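Local structure of Lmo0181 protein (Listeria monocytogenes serovar 1/2a, 5F7V) at residues T199-N204 with D391-T396; Y183-Q188 with V209-H214; T92-K97 with A296-A301. The protein binds the cyclic glucan cycloalternan as an extracellular substrate-binding lipoprotein, probably delivering it to an ABC transporter for uptake. One frame throughout, in Å; residues are numbered along the deposited sequence.

Interaction 1: T199-N204 with D391-T396; sequences TETTIN and DNINKT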
ATOM      1  N   THR A 199     -14.384  18.771   2.060  1.00  8.65           N
ATOM      2  CA  THR A 199     -15.530  19.427   1.454  1.00  8.38           C
ATOM      3  C   THR A 199     -15.268  20.008   0.058  1.00  7.48           C
ATOM      4  O   THR A 199     -16.170  20.533  -0.601  1.00  7.43           O
ATOM      5  CB  THR A 199     -16.071  20.578   2.325  1.00  8.94           C
ATOM      6  OG1 THR A 199     -15.031  21.524   2.529  1.00  9.25           O
ATOM      7  CG2 THR A 199     -16.628  20.065   3.680  1.00  9.22           C
ATOM      8  N   GLU A 200     -14.025  19.960  -0.388  1.00  6.71           N
ATOM      9  CA  GLU A 200     -13.664  20.387  -1.740  1.00  6.39           C
ATOM     10  C   GLU A 200     -12.493  19.547  -2.206  1.00  5.95           C
ATOM     11  O   GLU A 200     -11.738  19.041  -1.368  1.00  5.75           O
ATOM     12  CB  GLU A 200     -13.242  21.873  -1.781  1.00  6.53           C
ATOM     13  CG  GLU A 200     -14.301  22.874  -1.359  1.00  6.87           C
ATOM     14  CD  GLU A 200     -15.492  22.926  -2.247  1.00  7.08           C
ATOM     15  OE1 GLU A 200     -15.441  22.481  -3.401  1.00  6.95           O
ATOM     16  OE2 GLU A 200     -16.554  23.392  -1.785  1.00  7.40           O
ATOM     17  N   THR A 201     -12.303  19.456  -3.514  1.00  5.78           N
ATOM     18  CA  THR A 201     -11.094  18.885  -4.081  1.00  5.54           C
ATOM     19  C   THR A 201     -10.289  19.971  -4.782  1.00  5.62           C
ATOM     20  O   THR A 201     -10.810  20.842  -5.471  1.00  5.85           O
ATOM     21  CB  THR A 201     -11.393  17.714  -5.027  1.00  5.40           C
ATOM     22  OG1 THR A 201     -10.180  17.240  -5.599  1.00  5.18           O
ATOM     23  CG2 THR A 201     -12.301  18.077  -6.168  1.00  5.55           C
ATOM     24  N   THR A 202      -8.974  19.890  -4.625  1.00  5.67           N
ATOM     25  CA  THR A 202      -8.050  20.745  -5.380  1.00  6.01           C
ATOM     26  C   THR A 202      -7.183  19.857  -6.261  1.00  5.29           C
ATOM     27  O   THR A 202      -6.026  20.206  -6.547  1.00  5.04           O
ATOM     28  CB  THR A 202      -7.234  21.628  -4.437  1.00  6.75           C
ATOM     29  OG1 THR A 202      -6.697  20.776  -3.431  1.00  7.90           O
ATOM     30  CG2 THR A 202      -8.173  22.638  -3.836  1.00  7.37           C
ATOM     31  N   ILE A 203      -7.720  18.735  -6.743  1.00  4.82           N
ATOM     32  CA  ILE A 203      -6.934  17.774  -7.516  1.00  4.54           C
ATOM     33  C   ILE A 203      -6.381  18.359  -8.805  1.00  4.55           C
ATOM     34  O   ILE A 203      -5.325  17.923  -9.290  1.00  4.31           O
ATOM     35  CB  ILE A 203      -7.756  16.474  -7.764  1.00  4.55           C
ATOM     36  CG1 ILE A 203      -6.826  15.362  -8.261  1.00  4.47           C
ATOM     37  CG2 ILE A 203      -8.913  16.677  -8.709  1.00  4.77           C
ATOM     38  CD1 ILE A 203      -7.441  13.991  -8.293  1.00  4.60           C
ATOM     39  N   ASN A 204      -7.064  19.346  -9.362  1.00  4.74           N
ATOM     40  CA  ASN A 204      -6.664  20.013 -10.592  1.00  4.95           C
ATOM     41  C   ASN A 204      -5.880  21.309 -10.390  1.00  5.11           C
ATOM     42  O   ASN A 204      -5.905  22.123 -11.289  1.00  5.80           O
ATOM     43  CB  ASN A 204      -7.867  20.191 -11.509  1.00  5.31           C
ATOM     44  CG  ASN A 204      -8.889  21.123 -10.930  1.00  5.68           C
ATOM     45  OD1 ASN A 204      -9.018  21.219  -9.705  1.00  5.86           O
ATOM     46  ND2 ASN A 204      -9.620  21.803 -11.794  1.00  6.14           N
ATOM     47  N   ASP A 391     -14.244  17.186 -11.723  1.00  5.61           N
ATOM     48  CA  ASP A 391     -15.695  17.126 -11.975  1.00  6.05           C
ATOM     49  C   ASP A 391     -16.342  15.887 -11.381  1.00  6.05           C
ATOM     50  O   ASP A 391     -17.412  15.970 -10.765  1.00  6.50           O
ATOM     51  CB  ASP A 391     -15.953  17.162 -13.474  1.00  6.36           C
ATOM     52  CG  ASP A 391     -15.515  18.474 -14.131  1.00  6.75           C
ATOM     53  OD1 ASP A 391     -15.450  19.490 -13.391  1.00  7.13           O
ATOM     54  OD2 ASP A 391     -15.239  18.539 -15.356  1.00  7.33           O
ATOM     55  N   ASN A 392     -15.679  14.744 -11.547  1.00  5.75           N
ATOM     56  CA  ASN A 392     -16.262  13.500 -11.060  1.00  5.91           C
ATOM     57  C   ASN A 392     -16.289  13.459  -9.529  1.00  5.82           C
ATOM     58  O   ASN A 392     -17.259  12.998  -8.945  1.00  5.99           O
ATOM     59  CB  ASN A 392     -15.434  12.321 -11.592  1.00  5.92           C
ATOM     60  CG  ASN A 392     -15.906  11.007 -11.033  1.00  6.24           C
ATOM     61  OD1 ASN A 392     -16.981  10.575 -11.419  1.00  7.51           O
ATOM     62  ND2 ASN A 392     -15.185  10.451 -10.103  1.00  6.17           N
ATOM     63  N   ILE A 393     -15.224  13.929  -8.882  1.00  5.53           N
ATOM     64  CA  ILE A 393     -15.210  14.017  -7.416  1.00  5.68           C
ATOM     65  C   ILE A 393     -16.302  14.953  -6.930  1.00  6.10           C
ATOM     66  O   ILE A 393     -17.037  14.628  -5.992  1.00  6.20           O
ATOM     67  CB  ILE A 393     -13.825  14.416  -6.891  1.00  5.55           C
ATOM     68  CG1 ILE A 393     -12.845  13.279  -7.139  1.00  5.38           C
ATOM     69  CG2 ILE A 393     -13.914  14.787  -5.417  1.00  5.76           C
ATOM     70  CD1 ILE A 393     -11.401  13.616  -6.928  1.00  5.38           C
ATOM     71  N   ASN A 394     -16.439  16.112  -7.554  1.00  6.18           N
ATOM     72  CA  ASN A 394     -17.487  17.060  -7.143  1.00  6.74           C
ATOM     73  C   ASN A 394     -18.861  16.448  -7.226  1.00  7.45           C
ATOM     74  O   ASN A 394     -19.635  16.604  -6.308  1.00  7.86           O
ATOM     75  CB  ASN A 394     -17.469  18.286  -8.031  1.00  6.63           C
ATOM     76  CG  ASN A 394     -16.301  19.199  -7.758  1.00  6.38           C
ATOM     77  OD1 ASN A 394     -15.715  19.192  -6.698  1.00  6.34           O
ATOM     78  ND2 ASN A 394     -16.010  20.056  -8.711  1.00  6.29           N
ATOM     79  N   LYS A 395     -19.139  15.725  -8.305  1.00  8.07           N
ATOM     80  CA  LYS A 395     -20.468  15.090  -8.454  1.00  9.45           C
ATOM     81  C   LYS A 395     -20.649  13.942  -7.481  1.00  9.41           C
ATOM     82  O   LYS A 395     -21.704  13.834  -6.832  1.00 10.13           O
ATOM     83  CB  LYS A 395     -20.659  14.636  -9.899  1.00 10.51           C
ATOM     84  CG  LYS A 395     -20.741  15.795 -10.866  1.00 12.14           C
ATOM     85  CD  LYS A 395     -21.429  17.088 -10.416  1.00 14.31           C
ATOM     86  CE  LYS A 395     -21.487  18.134 -11.527  1.00 15.81           C
ATOM     87  NZ  LYS A 395     -22.070  17.581 -12.784  1.00 17.51           N
ATOM     88  N   THR A 396     -19.647  13.089  -7.340  1.00  9.05           N
ATOM     89  CA  THR A 396     -19.746  11.934  -6.461  1.00  9.51           C
ATOM     90  C   THR A 396     -19.947  12.363  -5.004  1.00  9.92           C
ATOM     91  O   THR A 396     -20.762  11.776  -4.266  1.00 10.35           O
ATOM     92  CB  THR A 396     -18.484  11.064  -6.598  1.00  9.28           C
ATOM     93  OG1 THR A 396     -18.454  10.578  -7.949  1.00  9.50           O
ATOM     94  CG2 THR A 396     -18.468   9.883  -5.600  1.00  9.51           C
TER
HETATM   95  O   HOH W   1     -14.107  20.926  -5.229  1.00  4.49           O

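Interaction 2: Y183-Q188 with V209-H214; sequences YKVAAQ and VEALTH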
ATOM      1  N   TYR A 183      -1.802  10.905  -4.958  1.00  3.37           N
ATOM      2  CA  TYR A 183      -1.936  11.811  -3.801  1.00  3.41           C
ATOM      3  C   TYR A 183      -0.555  12.053  -3.195  1.00  3.36           C
ATOM      4  O   TYR A 183      -0.289  13.111  -2.638  1.00  3.55           O
ATOM      5  CB  TYR A 183      -2.966  11.372  -2.765  1.00  3.49           C
ATOM      6  CG  TYR A 183      -2.707  10.115  -1.966  1.00  3.47           C
ATOM      7  CD1 TYR A 183      -1.918  10.133  -0.841  1.00  3.46           C
ATOM      8  CD2 TYR A 183      -3.267   8.898  -2.317  1.00  3.49           C
ATOM      9  CE1 TYR A 183      -1.724   9.006  -0.065  1.00  3.48           C
ATOM     10  CE2 TYR A 183      -3.092   7.762  -1.565  1.00  3.51           C
ATOM     11  CZ  TYR A 183      -2.301   7.829  -0.456  1.00  3.50           C
ATOM     12  OH  TYR A 183      -2.147   6.704   0.312  1.00  3.57           O
ATOM     13  N   LYS A 184       0.330  11.058  -3.265  1.00  3.28           N
ATOM     14  CA  LYS A 184       1.729  11.237  -2.845  1.00  3.25           C
ATOM     15  C   LYS A 184       2.521  12.142  -3.778  1.00  3.23           C
ATOM     16  O   LYS A 184       3.197  13.052  -3.325  1.00  3.28           O
ATOM     17  CB  LYS A 184       2.364   9.871  -2.739  1.00  3.20           C
ATOM     18  CG  LYS A 184       3.847   9.912  -2.454  1.00  3.19           C
ATOM     19  CD  LYS A 184       4.539   8.566  -2.539  1.00  3.17           C
ATOM     20  CE  LYS A 184       4.514   7.944  -3.934  1.00  3.12           C
ATOM     21  NZ  LYS A 184       5.035   6.553  -3.892  1.00  3.13           N
ATOM     22  N   VAL A 185       2.492  11.860  -5.072  1.00  3.20           N
ATOM     23  CA  VAL A 185       3.284  12.645  -6.031  1.00  3.20           C
ATOM     24  C   VAL A 185       2.809  14.097  -6.081  1.00  3.30           C
ATOM     25  O   VAL A 185       3.626  15.015  -6.168  1.00  3.34           O
ATOM     26  CB  VAL A 185       3.305  11.954  -7.422  1.00  3.18           C
ATOM     27  CG1 VAL A 185       4.099  12.783  -8.395  1.00  3.21           C
ATOM     28  CG2 VAL A 185       3.964  10.589  -7.272  1.00  3.12           C
ATOM     29  N   ALA A 186       1.496  14.305  -5.968  1.00  3.35           N
ATOM     30  CA  ALA A 186       0.983  15.693  -5.815  1.00  3.47           C
ATOM     31  C   ALA A 186       1.570  16.380  -4.595  1.00  3.52           C
ATOM     32  O   ALA A 186       2.037  17.521  -4.683  1.00  3.62           O
ATOM     33  CB  ALA A 186      -0.531  15.669  -5.730  1.00  3.54           C
ATOM     34  N   ALA A 187       1.618  15.651  -3.478  1.00  3.48           N
ATOM     35  CA  ALA A 187       2.203  16.233  -2.263  1.00  3.57           C
ATOM     36  C   ALA A 187       3.671  16.532  -2.400  1.00  3.57           C
ATOM     37  O   ALA A 187       4.167  17.470  -1.776  1.00  3.69           O
ATOM     38  CB  ALA A 187       1.959  15.285  -1.096  1.00  3.55           C
ATOM     39  N   GLN A 188       4.390  15.790  -3.233  1.00  3.46           N
ATOM     40  CA  GLN A 188       5.783  16.133  -3.522  1.00  3.49           C
ATOM     41  C   GLN A 188       5.994  17.461  -4.251  1.00  3.60           C
ATOM     42  O   GLN A 188       7.114  17.949  -4.345  1.00  3.66           O
ATOM     43  CB  GLN A 188       6.405  15.000  -4.356  1.00  3.37           C
ATOM     44  CG  GLN A 188       6.584  13.682  -3.601  1.00  3.30           C
ATOM     45  CD  GLN A 188       6.913  12.514  -4.493  1.00  3.21           C
ATOM     46  OE1 GLN A 188       7.053  12.622  -5.714  1.00  3.19           O
ATOM     47  NE2 GLN A 188       6.989  11.365  -3.850  1.00  3.18           N
ATOM     48  N   VAL A 209      -1.089  19.571 -11.932  1.00  4.20           N
ATOM     49  CA  VAL A 209      -0.871  19.349 -13.358  1.00  4.27           C
ATOM     50  C   VAL A 209       0.598  19.109 -13.574  1.00  4.19           C
ATOM     51  O   VAL A 209       0.965  18.201 -14.323  1.00  4.13           O
ATOM     52  CB  VAL A 209      -1.362  20.543 -14.200  1.00  4.62           C
ATOM     53  CG1 VAL A 209      -1.004  20.352 -15.672  1.00  4.76           C
ATOM     54  CG2 VAL A 209      -2.856  20.770 -14.034  1.00  4.87           C
ATOM     55  N   GLU A 210       1.481  19.882 -12.963  1.00  4.31           N
ATOM     56  CA  GLU A 210       2.921  19.656 -13.147  1.00  4.42           C
ATOM     57  C   GLU A 210       3.341  18.296 -12.627  1.00  4.04           C
ATOM     58  O   GLU A 210       4.142  17.582 -13.233  1.00  4.07           O
ATOM     59  CB  GLU A 210       3.668  20.779 -12.433  1.00  4.87           C
ATOM     60  CG  GLU A 210       5.167  20.763 -12.725  1.00  5.27           C
ATOM     61  CD  GLU A 210       5.952  21.902 -12.116  1.00  5.91           C
ATOM     62  OE1 GLU A 210       5.492  22.501 -11.117  1.00  6.63           O
ATOM     63  OE2 GLU A 210       7.010  22.235 -12.724  1.00  6.67           O
ATOM     64  N   ALA A 211       2.809  17.891 -11.474  1.00  3.77           N
ATOM     65  CA  ALA A 211       3.142  16.594 -10.870  1.00  3.60           C
ATOM     66  C   ALA A 211       2.718  15.434 -11.749  1.00  3.56           C
ATOM     67  O   ALA A 211       3.456  14.467 -11.944  1.00  3.48           O
ATOM     68  CB  ALA A 211       2.544  16.448  -9.477  1.00  3.55           C
ATOM     69  N   LEU A 212       1.489  15.515 -12.262  1.00  3.66           N
ATOM     70  CA  LEU A 212       1.024  14.459 -13.167  1.00  3.68           C
ATOM     71  C   LEU A 212       1.804  14.421 -14.451  1.00  3.74           C
ATOM     72  O   LEU A 212       2.128  13.319 -14.910  1.00  3.71           O
ATOM     73  CB  LEU A 212      -0.458  14.624 -13.452  1.00  3.81           C
ATOM     74  CG  LEU A 212      -1.103  13.550 -14.374  1.00  3.88           C
ATOM     75  CD1 LEU A 212      -1.009  12.180 -13.780  1.00  3.75           C
ATOM     76  CD2 LEU A 212      -2.560  13.897 -14.589  1.00  4.04           C
ATOM     77  N   THR A 213       2.109  15.593 -14.986  1.00  3.86           N
ATOM     78  CA  THR A 213       2.919  15.673 -16.191  1.00  3.96           C
ATOM     79  C   THR A 213       4.300  15.081 -15.976  1.00  3.83           C
ATOM     80  O   THR A 213       4.841  14.401 -16.893  1.00  3.87           O
ATOM     81  CB  THR A 213       2.984  17.122 -16.693  1.00  4.14           C
ATOM     82  OG1 THR A 213       1.644  17.586 -16.891  1.00  4.28           O
ATOM     83  CG2 THR A 213       3.797  17.245 -18.003  1.00  4.28           C
ATOM     84  N   HIS A 214       4.879  15.247 -14.798  1.00  3.77           N
ATOM     85  CA  HIS A 214       6.149  14.626 -14.469  1.00  3.96           C
ATOM     86  C   HIS A 214       6.041  13.106 -14.643  1.00  3.88           C
ATOM     87  O   HIS A 214       6.946  12.482 -15.203  1.00  4.19           O
ATOM     88  CB  HIS A 214       6.551  15.091 -13.064  1.00  4.10           C
ATOM     89  CG  HIS A 214       7.303  14.077 -12.266  1.00  4.24           C
ATOM     90  ND1 HIS A 214       8.640  13.727 -12.435  1.00  4.53           N
ATOM     91  CD2 HIS A 214       6.850  13.376 -11.204  1.00  4.44           C
ATOM     92  CE1 HIS A 214       8.942  12.824 -11.524  1.00  4.41           C
ATOM     93  NE2 HIS A 214       7.889  12.608 -10.774  1.00  4.54           N
TER
HETATM   94  O   HOH W   2       7.449  11.063  -8.277  1.00 13.23           O

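Interaction 3: T92-K97 with A296-A301; sequences TSYIEK and AAFKFA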
ATOM      1  N   THR A  92     -14.822  -1.944  20.708  1.00  9.66           N
ATOM      2  CA  THR A  92     -14.571  -1.243  21.978  1.00 11.25           C
ATOM      3  C   THR A  92     -14.598  -2.190  23.166  1.00 11.92           C
ATOM      4  O   THR A  92     -13.670  -2.166  23.979  1.00 12.75           O
ATOM      5  CB  THR A  92     -15.600  -0.123  22.195  1.00 12.79           C
ATOM      6  OG1 THR A  92     -15.461   0.800  21.118  1.00 12.61           O
ATOM      7  CG2 THR A  92     -15.385   0.623  23.518  1.00 15.02           C
ATOM      8  N   SER A  93     -15.647  -2.996  23.296  1.00 11.89           N
ATOM      9  CA  SER A  93     -15.768  -3.896  24.448  1.00 12.93           C
ATOM     10  C   SER A  93     -14.702  -4.985  24.466  1.00 12.10           C
ATOM     11  O   SER A  93     -14.139  -5.317  25.519  1.00 13.10           O
ATOM     12  CB  SER A  93     -17.179  -4.494  24.545  1.00 13.73           C
ATOM     13  OG  SER A  93     -17.491  -5.306  23.427  1.00 12.69           O
ATOM     14  N   TYR A  94     -14.432  -5.513  23.270  1.00 10.45           N
ATOM     15  CA  TYR A  94     -13.512  -6.620  23.090  1.00 10.11           C
ATOM     16  C   TYR A  94     -12.143  -6.130  23.527  1.00 10.49           C
ATOM     17  O   TYR A  94     -11.410  -6.821  24.238  1.00 11.32           O
ATOM     18  CB  TYR A  94     -13.471  -7.092  21.625  1.00  8.88           C
ATOM     19  CG  TYR A  94     -14.781  -7.690  21.235  1.00  9.00           C
ATOM     20  CD1 TYR A  94     -15.065  -9.021  21.481  1.00  9.73           C
ATOM     21  CD2 TYR A  94     -15.805  -6.912  20.707  1.00  8.87           C
ATOM     22  CE1 TYR A  94     -16.315  -9.562  21.194  1.00 10.44           C
ATOM     23  CE2 TYR A  94     -17.034  -7.439  20.375  1.00  9.51           C
ATOM     24  CZ  TYR A  94     -17.293  -8.768  20.621  1.00 10.35           C
ATOM     25  OH  TYR A  94     -18.515  -9.315  20.336  1.00 11.75           O
ATOM     26  N   ILE A  95     -11.812  -4.910  23.136  1.00 10.49           N
ATOM     27  CA  ILE A  95     -10.496  -4.363  23.472  1.00 11.35           C
ATOM     28  C   ILE A  95     -10.411  -4.057  24.970  1.00 13.54           C
ATOM     29  O   ILE A  95      -9.381  -4.351  25.597  1.00 14.51           O
ATOM     30  CB  ILE A  95     -10.225  -3.105  22.618  1.00 10.98           C
ATOM     31  CG1 ILE A  95      -9.983  -3.547  21.171  1.00  9.73           C
ATOM     32  CG2 ILE A  95      -9.015  -2.292  23.100  1.00 12.35           C
ATOM     33  CD1 ILE A  95     -10.024  -2.422  20.171  1.00  9.59           C
ATOM     34  N   GLU A  96     -11.468  -3.505  25.565  1.00 14.84           N
ATOM     35  CA  GLU A  96     -11.491  -3.196  27.011  1.00 17.82           C
ATOM     36  C   GLU A  96     -11.216  -4.464  27.813  1.00 18.41           C
ATOM     37  O   GLU A  96     -10.483  -4.402  28.806  1.00 19.98           O
ATOM     38  CB  GLU A  96     -12.849  -2.617  27.416  1.00 19.58           C
ATOM     39  CG  GLU A  96     -13.168  -1.204  26.928  1.00 20.78           C
ATOM     40  CD  GLU A  96     -14.611  -0.728  27.158  1.00 22.84           C
ATOM     41  OE1 GLU A  96     -15.505  -1.587  27.341  1.00 23.82           O
ATOM     42  OE2 GLU A  96     -14.896   0.506  27.160  1.00 25.03           O
ATOM     43  N   LYS A  97     -11.778  -5.591  27.396  1.00 17.41           N
ATOM     44  CA  LYS A  97     -11.663  -6.861  28.110  1.00 18.59           C
ATOM     45  C   LYS A  97     -10.427  -7.689  27.755  1.00 18.27           C
ATOM     46  O   LYS A  97     -10.105  -8.682  28.435  1.00 19.64           O
ATOM     47  CB  LYS A  97     -12.981  -7.621  27.925  1.00 18.47           C
ATOM     48  CG  LYS A  97     -14.088  -6.855  28.636  1.00 20.04           C
ATOM     49  CD  LYS A  97     -15.490  -7.414  28.589  1.00 20.67           C
ATOM     50  CE  LYS A  97     -16.172  -7.170  27.264  1.00 19.04           C
ATOM     51  NZ  LYS A  97     -17.623  -7.530  27.215  1.00 19.83           N
ATOM     52  N   ALA A 296     -14.210 -15.284  19.061  1.00  8.53           N
ATOM     53  CA  ALA A 296     -13.145 -16.038  18.403  1.00  8.16           C
ATOM     54  C   ALA A 296     -12.484 -15.231  17.291  1.00  7.25           C
ATOM     55  O   ALA A 296     -11.275 -15.251  17.123  1.00  6.96           O
ATOM     56  CB  ALA A 296     -13.691 -17.337  17.842  1.00  8.67           C
ATOM     57  N   ALA A 297     -13.266 -14.507  16.498  1.00  6.85           N
ATOM     58  CA  ALA A 297     -12.734 -13.662  15.411  1.00  6.28           C
ATOM     59  C   ALA A 297     -11.872 -12.552  15.969  1.00  5.92           C
ATOM     60  O   ALA A 297     -10.797 -12.277  15.442  1.00  5.58           O
ATOM     61  CB  ALA A 297     -13.879 -13.136  14.576  1.00  6.28           C
ATOM     62  N   PHE A 298     -12.334 -11.930  17.055  1.00  6.13           N
ATOM     63  CA  PHE A 298     -11.550 -10.942  17.740  1.00  6.04           C
ATOM     64  C   PHE A 298     -10.243 -11.487  18.273  1.00  6.18           C
ATOM     65  O   PHE A 298      -9.199 -10.835  18.170  1.00  5.92           O
ATOM     66  CB  PHE A 298     -12.343 -10.273  18.872  1.00  6.52           C
ATOM     67  CG  PHE A 298     -11.499  -9.293  19.618  1.00  6.64           C
ATOM     68  CD1 PHE A 298     -11.213  -8.054  19.053  1.00  6.37           C
ATOM     69  CD2 PHE A 298     -10.887  -9.644  20.801  1.00  7.13           C
ATOM     70  CE1 PHE A 298     -10.356  -7.175  19.703  1.00  6.59           C
ATOM     71  CE2 PHE A 298     -10.059  -8.753  21.448  1.00  7.38           C
ATOM     72  CZ  PHE A 298      -9.805  -7.501  20.908  1.00  7.11           C
ATOM     73  N   LYS A 299     -10.273 -12.702  18.818  1.00  6.82           N
ATOM     74  CA  LYS A 299      -9.024 -13.272  19.340  1.00  7.33           C
ATOM     75  C   LYS A 299      -8.015 -13.454  18.203  1.00  6.73           C
ATOM     76  O   LYS A 299      -6.818 -13.214  18.364  1.00  6.76           O
ATOM     77  CB  LYS A 299      -9.261 -14.601  20.020  1.00  8.51           C
ATOM     78  CG  LYS A 299      -9.873 -14.460  21.395  1.00  9.62           C
ATOM     79  CD  LYS A 299     -10.114 -15.857  21.932  1.00 11.07           C
ATOM     80  CE  LYS A 299     -10.787 -15.841  23.255  1.00 12.42           C
ATOM     81  NZ  LYS A 299      -9.991 -15.073  24.231  1.00 13.11           N
ATOM     82  N   PHE A 300      -8.484 -13.893  17.046  1.00  6.34           N
ATOM     83  CA  PHE A 300      -7.596 -14.017  15.903  1.00  6.02           C
ATOM     84  C   PHE A 300      -7.105 -12.631  15.448  1.00  5.50           C
ATOM     85  O   PHE A 300      -5.893 -12.463  15.191  1.00  5.42           O
ATOM     86  CB  PHE A 300      -8.316 -14.726  14.756  1.00  6.02           C
ATOM     87  CG  PHE A 300      -7.445 -14.858  13.533  1.00  5.89           C
ATOM     88  CD1 PHE A 300      -6.331 -15.679  13.579  1.00  6.29           C
ATOM     89  CD2 PHE A 300      -7.670 -14.082  12.394  1.00  5.53           C
ATOM     90  CE1 PHE A 300      -5.491 -15.781  12.473  1.00  6.29           C
ATOM     91  CE2 PHE A 300      -6.857 -14.204  11.302  1.00  5.54           C
ATOM     92  CZ  PHE A 300      -5.764 -15.035  11.339  1.00  5.88           C
ATOM     93  N   ALA A 301      -7.983 -11.629  15.342  1.00  5.29           N
ATOM     94  CA  ALA A 301      -7.558 -10.285  14.992  1.00  5.03           C
ATOM     95  C   ALA A 301      -6.532  -9.722  15.946  1.00  5.25           C
ATOM     96  O   ALA A 301      -5.557  -9.072  15.531  1.00  5.05           O
ATOM     97  CB  ALA A 301      -8.766  -9.345  14.874  1.00  5.01           C
TER

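Interaction 1: T199-N204 with D391-T396
A single water pins the loop 199-204 to the helix beneath it: water 1 accepts from the backbone N of Thr201 at 2.9 Å and donates to OD1 of Asn394 at 2.8 Å. The carboxylate of Glu200 also takes part, its OE1 accepting a hydrogen bond from the same water, 2.7 Å away, though these acceptors probably compete with others for its hydrogens. No direct polar bond joins the two segments, and the rest is van der Waals packing, mostly of methyls. Thr201 is its centre. With OG1 anti to the backbone N (chi1 177°), the hydroxyl turns along the loop, where it accepts from Ile203 N two residues on at 3.1 Å, an ST turn, and also bonds to Ile193 O. The methyl CG2 is left to face the helix, and it rests on Ile393 CG2 at 3.7 Å while lying 3.6 Å from Asn394 OD1. The Thr201 and Ile393 side chains meet at about a right angle, methyl against methyl. Farther along the loop, the tip of Ile203 reaches the other branch of the same isoleucine, CD1 to CD1 at 4.2 Å. Ile393 therefore uses both its branches, one under Thr201 and one toward Ile203. In the fold, the loop is the link between helices 179-187 and 206-220, lying alongside helix 382-397 and running roughly against its direction. Met179 of helix 179-187 touches both isoleucines, and Ile364 of helix 361-376 packs on Ile393 as well, so this buried patch gathers three helices around the loop.

Interaction 2: Y183-Q188 with V209-H214
Val185 holds CG1 anti to its backbone nitrogen (chi1 179°), which directs that methyl at the helix 209-214, while His214 takes an unusual chi1 of 147° that swings its imidazole round so that one ring edge meets this methyl. CG1 lies near the ring plane, 4.0 Å from His214 CD2, and the two side chains cross at about a right angle. The same methyl lies 4.1 Å from Ala211 CB. That alanine methyl in turn fits against the backbone of the other helix, 3.8 Å from Val185 O and 4.1 Å from Ala186 CA. Small residues let the chains come close: the CA atoms of Ala186 and Ala211 are 5.6 Å apart, and the axes of the short segments come within 8.8 Å, crossing at 116°. Beyond this apolar patch, water 2 at the ring edge of His214 links the two segments, 3.0 Å from NE2 and in hydrogen-bonding position to Gln188 OE1. The polar ends are fixed from outside as well. ND1 of His214 is hydrogen-bonded to Glu157, the ring stacks on Trp153, and the indole NE1 of that tryptophan bonds to Gln188 OE1. The side chain of Val185 lies about 8 Å from a bound glucose unit, which places the pair probably just behind the glycan pocket. Chemically, apolar packing supplies the direct contact and a water the polar link; the imidazole is gripped at both nitrogens and on a face by Trp153, which should fix its rotation, and the nearby Glu157 carboxylate would probably polarise it.

Interaction 3: T92-K97 with A296-A301
Phe298 and Tyr94 form a CH-pi contact between two helices of the periplasmic-binding-protein fold, 92-97 and 294-306, with Ile95 completing the trio. Phe298 gives up more surface here than any other residue. Its CG lies anti to the backbone N, which sends the ring straight out from its helix to the side of the short one. The methylene of Tyr94 then settles on one face, its CB 3.4 Å from the ring centroid and just 6° off the normal, almost exactly over the centre. Because chi1 of Tyr94 is -67°, its own ring turns back beside the stem of Phe298 and does not lie flat upon the phenyl group. The two ring planes are inclined by 38°, with centroids 5.5 Å apart, and Tyr94 CD1 comes to 4.0 Å from Phe298 CB. The result is an oblique aromatic pair in which the aliphatic carbon of the tyrosine makes the closest approach. Neither segment offers the other a polar bond; the contact is van der Waals and CH-pi packing. Met123 of strand 119-135 touches both Phe298 and Ile95, so the sheet packs beside the helix pair. Ile95, its side chain crossing that of Phe298 at about a right angle, brings CG1 to 3.9 Å from Phe298 CE1 at the far end of the ring.

How the interactions relate
Interactions 1 and 2 are neighbours, their centres 16 Å apart. Helix 179-187 serves both, since Met179 packs at interaction 1 and residues 183-188 form part of interaction 2, while helix 382-397 also touches Leu212 of interaction 2. The centre of interaction 3 is 38 Å from that of interaction 1 and 41 Å from that of interaction 2, on the opposite side of the chain's centre from the latter. In sequence the order is 92-97, 183-188, 199-204, 209-214, 296-301 and 391-396. Interactions 1 and 3 thus join segments almost 190 to 200 residues apart, interaction 2 two neighbouring helices, and interaction 2 lies nearer the bound glycan than interaction 1.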